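PDB 6BHC: pseudopodium-enriched atypical kinase 1 from Homo sapiens, which is a dimerising pseudokinase, built on the protein kinase fold with an unusual catalytic cleft, that probably signals as a scaffold rather than as an active enzyme. Local coordinates for residues 38-50 / 113-125. The protein carries 1 engineered substitution. Numbering follows the deposited sequence.
Sequences LFMAGQKDQLRFG and VHFNIQQDCGHFL
Leu47 N donates to Cys121 O at 2.8 Å with a nearly straight N-H...O angle of 170°, next to the 4.1 Å approach of Gln46 CA to Cys121 CA; the pairs Met40-Phe115, Gln46-Cys121 and Phe49-Phe124 advance together, so the chains run in the same direction. Beyond this bond, the Phe49 ring receives Phe124 CD1 over the centre of one face, 3.8 Å from Phe49 CG; the ring planes are inclined at 45°. At the rim of the same ring, Phe49 CE2 lies 3.6 Å from Gly122 CA, where any side chain would collide with it. At the other end, a Met-aromatic contact sets Met40 SD in the plane of the Phe115 ring, 3.6 Å from Phe115 CD1. Between these ends, Lys44 CD packs 3.4 Å from Gln119 OE1, while a bend at chi4 (59°) lets Lys44 NZ hydrogen-bond Gly42 O and Met40 O. An alanine in place of Lys44 is likely to leave both carbonyls without this donor, the loop less firmly held and Gln119 without its aliphatic cover. Gln46 NE2 comes within 3.1 Å of Asp120 OD1 at too poor an angle to bond; Arg108 holds that carboxylate by a salt bridge through OD2. The linker after helix 16-39 thus packs along the connection from helix 104-109 into strand 123-128, corresponding to the alphaC-beta4 connection of the kinase N-lobe, while Phe57 of strand 57-59 touches both Phe49 and Phe124.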
# COMPACT_ATOMS: atom_id res chain seq x y z
N LEU A 38 13.11 4.03 5.78
CA LEU A 38 13.48 2.93 4.91
C LEU A 38 14.67 3.29 4.02
O LEU A 38 15.53 2.44 3.75
CB LEU A 38 12.29 2.50 4.06
CG LEU A 38 11.13 1.84 4.81
CD1 LEU A 38 10.01 1.48 3.84
CD2 LEU A 38 11.61 0.60 5.56
N PHE A 39 14.72 4.54 3.54
CA PHE A 39 15.83 4.96 2.70
C PHE A 39 17.09 5.27 3.50
O PHE A 39 18.18 5.32 2.91
CB PHE A 39 15.44 6.19 1.88
CG PHE A 39 14.53 5.88 0.72
CD1 PHE A 39 15.05 5.44 -0.48
CD2 PHE A 39 13.16 6.05 0.83
CE1 PHE A 39 14.22 5.16 -1.55
CE2 PHE A 39 12.33 5.77 -0.24
CZ PHE A 39 12.86 5.32 -1.43
N MET A 40 16.98 5.48 4.81
CA MET A 40 18.12 5.83 5.65
C MET A 40 18.61 4.66 6.50
O MET A 40 19.52 4.85 7.32
CB MET A 40 17.77 7.01 6.55
CG MET A 40 17.54 8.32 5.81
SD MET A 40 19.05 8.97 5.06
CE MET A 40 20.06 9.28 6.50
N ALA A 41 18.03 3.48 6.35
CA ALA A 41 18.41 2.34 7.18
C ALA A 41 19.82 1.86 6.83
O ALA A 41 20.27 1.95 5.68
CB ALA A 41 17.41 1.20 7.01
N GLY A 42 20.51 1.35 7.83
CA GLY A 42 21.86 0.83 7.67
C GLY A 42 22.72 1.20 8.86
O GLY A 42 22.46 2.15 9.59
N GLN A 43 23.78 0.42 9.06
CA GLN A 43 24.71 0.69 10.14
C GLN A 43 25.50 1.96 9.86
O GLN A 43 25.97 2.19 8.74
CB GLN A 43 25.67 -0.49 10.33
CG GLN A 43 26.72 -0.27 11.40
CD GLN A 43 27.66 -1.45 11.56
OE1 GLN A 43 27.41 -2.53 11.03
NE2 GLN A 43 28.75 -1.25 12.29
N LYS A 44 25.64 2.80 10.89
CA LYS A 44 26.36 4.06 10.76
C LYS A 44 27.39 4.27 11.86
O LYS A 44 27.89 5.39 12.01
CB LYS A 44 25.37 5.23 10.72
CG LYS A 44 24.40 5.17 9.56
CD LYS A 44 23.36 6.26 9.63
CE LYS A 44 22.31 6.07 8.55
NZ LYS A 44 21.64 4.75 8.68
N ASP A 45 27.71 3.24 12.63
CA ASP A 45 28.77 3.35 13.63
C ASP A 45 30.12 3.47 12.94
O ASP A 45 30.41 2.75 11.98
CB ASP A 45 28.76 2.14 14.56
CG ASP A 45 27.45 1.99 15.31
OD1 ASP A 45 26.73 3.00 15.47
OD2 ASP A 45 27.14 0.86 15.74
N GLN A 46 30.94 4.40 13.42
CA GLN A 46 32.26 4.60 12.83
C GLN A 46 33.18 3.43 13.15
O GLN A 46 33.10 2.81 14.22
CB GLN A 46 32.88 5.90 13.32
CG GLN A 46 32.33 7.15 12.65
CD GLN A 46 33.23 8.35 12.81
OE1 GLN A 46 34.13 8.36 13.65
NE2 GLN A 46 33.00 9.38 11.99
N LEU A 47 34.06 3.12 12.21
CA LEU A 47 35.02 2.05 12.39
C LEU A 47 36.21 2.53 13.21
O LEU A 47 36.43 3.73 13.39
CB LEU A 47 35.49 1.52 11.03
CG LEU A 47 34.39 1.03 10.09
CD1 LEU A 47 34.96 0.69 8.73
CD2 LEU A 47 33.67 -0.16 10.69
N ARG A 48 36.99 1.57 13.70
CA ARG A 48 38.22 1.83 14.43
C ARG A 48 39.41 1.43 13.57
O ARG A 48 39.40 0.35 12.97
CB ARG A 48 38.24 1.08 15.76
CG ARG A 48 37.16 1.53 16.74
CD ARG A 48 37.23 0.76 18.04
NE ARG A 48 36.20 1.18 18.99
CZ ARG A 48 36.03 0.64 20.19
NH1 ARG A 48 36.82 -0.34 20.61
NH2 ARG A 48 35.06 1.09 20.98
N PHE A 49 40.42 2.29 13.52
CA PHE A 49 41.59 2.07 12.68
C PHE A 49 42.85 2.13 13.53
O PHE A 49 42.91 2.83 14.54
CB PHE A 49 41.67 3.11 11.56
CG PHE A 49 40.44 3.17 10.70
CD1 PHE A 49 40.18 2.17 9.79
CD2 PHE A 49 39.55 4.23 10.81
CE1 PHE A 49 39.04 2.22 8.99
CE2 PHE A 49 38.42 4.28 10.02
CZ PHE A 49 38.17 3.27 9.11
N GLY A 50 43.87 1.37 13.11
CA GLY A 50 45.11 1.30 13.85
C GLY A 50 46.31 0.89 13.02
O GLY A 50 46.74 1.63 12.13
N VAL A 113 22.73 13.21 10.49
CA VAL A 113 22.75 12.54 9.19
C VAL A 113 21.58 13.03 8.34
O VAL A 113 20.50 13.38 8.84
CB VAL A 113 22.70 11.01 9.36
CG1 VAL A 113 23.92 10.53 10.13
CG2 VAL A 113 21.42 10.59 10.07
N HIS A 114 21.82 13.09 7.03
CA HIS A 114 20.81 13.53 6.08
C HIS A 114 20.99 12.76 4.78
O HIS A 114 22.11 12.42 4.40
CB HIS A 114 20.89 15.03 5.82
CG HIS A 114 19.72 15.58 5.06
ND1 HIS A 114 19.65 15.56 3.69
CD2 HIS A 114 18.57 16.15 5.49
CE1 HIS A 114 18.51 16.10 3.30
NE2 HIS A 114 17.84 16.47 4.37
N PHE A 115 19.87 12.49 4.11
CA PHE A 115 19.87 11.67 2.91
C PHE A 115 20.75 12.25 1.81
O PHE A 115 21.34 11.51 1.02
CB PHE A 115 18.43 11.50 2.42
CG PHE A 115 18.27 10.53 1.28
CD1 PHE A 115 18.37 9.16 1.50
CD2 PHE A 115 17.98 10.98 0.01
CE1 PHE A 115 18.20 8.27 0.46
CE2 PHE A 115 17.82 10.09 -1.04
CZ PHE A 115 17.93 8.74 -0.81
N ASN A 116 20.87 13.58 1.75
CA ASN A 116 21.57 14.26 0.67
C ASN A 116 22.87 14.91 1.11
O ASN A 116 23.41 15.77 0.40
CB ASN A 116 20.65 15.29 0.02
CG ASN A 116 19.37 14.68 -0.50
OD1 ASN A 116 18.28 14.95 0.01
ND2 ASN A 116 19.49 13.85 -1.53
N ILE A 117 23.39 14.54 2.28
CA ILE A 117 24.66 15.06 2.78
C ILE A 117 25.57 13.88 3.07
O ILE A 117 25.14 12.87 3.63
CB ILE A 117 24.45 15.94 4.03
CG1 ILE A 117 23.57 17.14 3.69
CG2 ILE A 117 25.80 16.40 4.59
CD1 ILE A 117 23.41 18.13 4.81
N GLN A 118 26.84 14.01 2.68
CA GLN A 118 27.76 12.89 2.74
C GLN A 118 28.01 12.45 4.17
O GLN A 118 28.25 13.28 5.06
CB GLN A 118 29.09 13.25 2.06
CG GLN A 118 30.07 12.10 2.00
CD GLN A 118 31.26 12.40 1.11
OE1 GLN A 118 31.86 13.47 1.20
NE2 GLN A 118 31.61 11.45 0.25
N GLN A 119 27.95 11.14 4.40
CA GLN A 119 28.29 10.52 5.67
C GLN A 119 29.61 9.77 5.54
O GLN A 119 30.01 9.36 4.45
CB GLN A 119 27.19 9.55 6.12
CG GLN A 119 25.78 10.10 6.05
CD GLN A 119 24.73 9.04 6.29
OE1 GLN A 119 24.79 8.30 7.28
NE2 GLN A 119 23.77 8.94 5.38
N ASP A 120 30.28 9.60 6.68
CA ASP A 120 31.52 8.83 6.72
C ASP A 120 31.51 7.95 7.96
O ASP A 120 30.85 8.25 8.95
CB ASP A 120 32.76 9.74 6.73
CG ASP A 120 32.89 10.55 8.01
OD1 ASP A 120 33.53 10.05 8.96
OD2 ASP A 120 32.35 11.67 8.06
N CYS A 121 32.26 6.84 7.88
CA CYS A 121 32.38 5.90 8.99
C CYS A 121 33.82 5.81 9.48
O CYS A 121 34.24 4.77 10.00
CB CYS A 121 31.85 4.52 8.60
SG CYS A 121 32.65 3.77 7.16
N GLY A 122 34.59 6.88 9.32
CA GLY A 122 35.95 6.90 9.81
C GLY A 122 36.93 7.56 8.86
O GLY A 122 36.61 7.82 7.70
N HIS A 123 38.14 7.84 9.35
CA HIS A 123 39.18 8.47 8.55
C HIS A 123 40.52 8.23 9.23
O HIS A 123 40.59 7.98 10.43
CB HIS A 123 38.92 9.97 8.37
CG HIS A 123 38.73 10.70 9.66
ND1 HIS A 123 39.78 11.06 10.48
CD2 HIS A 123 37.60 11.14 10.28
CE1 HIS A 123 39.31 11.69 11.55
NE2 HIS A 123 37.99 11.75 11.44
N PHE A 124 41.58 8.30 8.43
CA PHE A 124 42.93 8.06 8.92
C PHE A 124 43.93 8.57 7.89
O PHE A 124 43.58 8.86 6.74
CB PHE A 124 43.17 6.58 9.22
CG PHE A 124 42.95 5.67 8.04
CD1 PHE A 124 41.69 5.17 7.76
CD2 PHE A 124 44.00 5.32 7.21
CE1 PHE A 124 41.48 4.34 6.68
CE2 PHE A 124 43.80 4.49 6.12
CZ PHE A 124 42.54 4.00 5.86
N LEU A 125 45.19 8.68 8.32
CA LEU A 125 46.29 9.00 7.43
C LEU A 125 46.90 7.72 6.87
O LEU A 125 46.92 6.68 7.54
CB LEU A 125 47.37 9.80 8.17
CG LEU A 125 46.96 11.15 8.76
CD1 LEU A 125 48.10 11.75 9.56
CD2 LEU A 125 46.51 12.11 7.66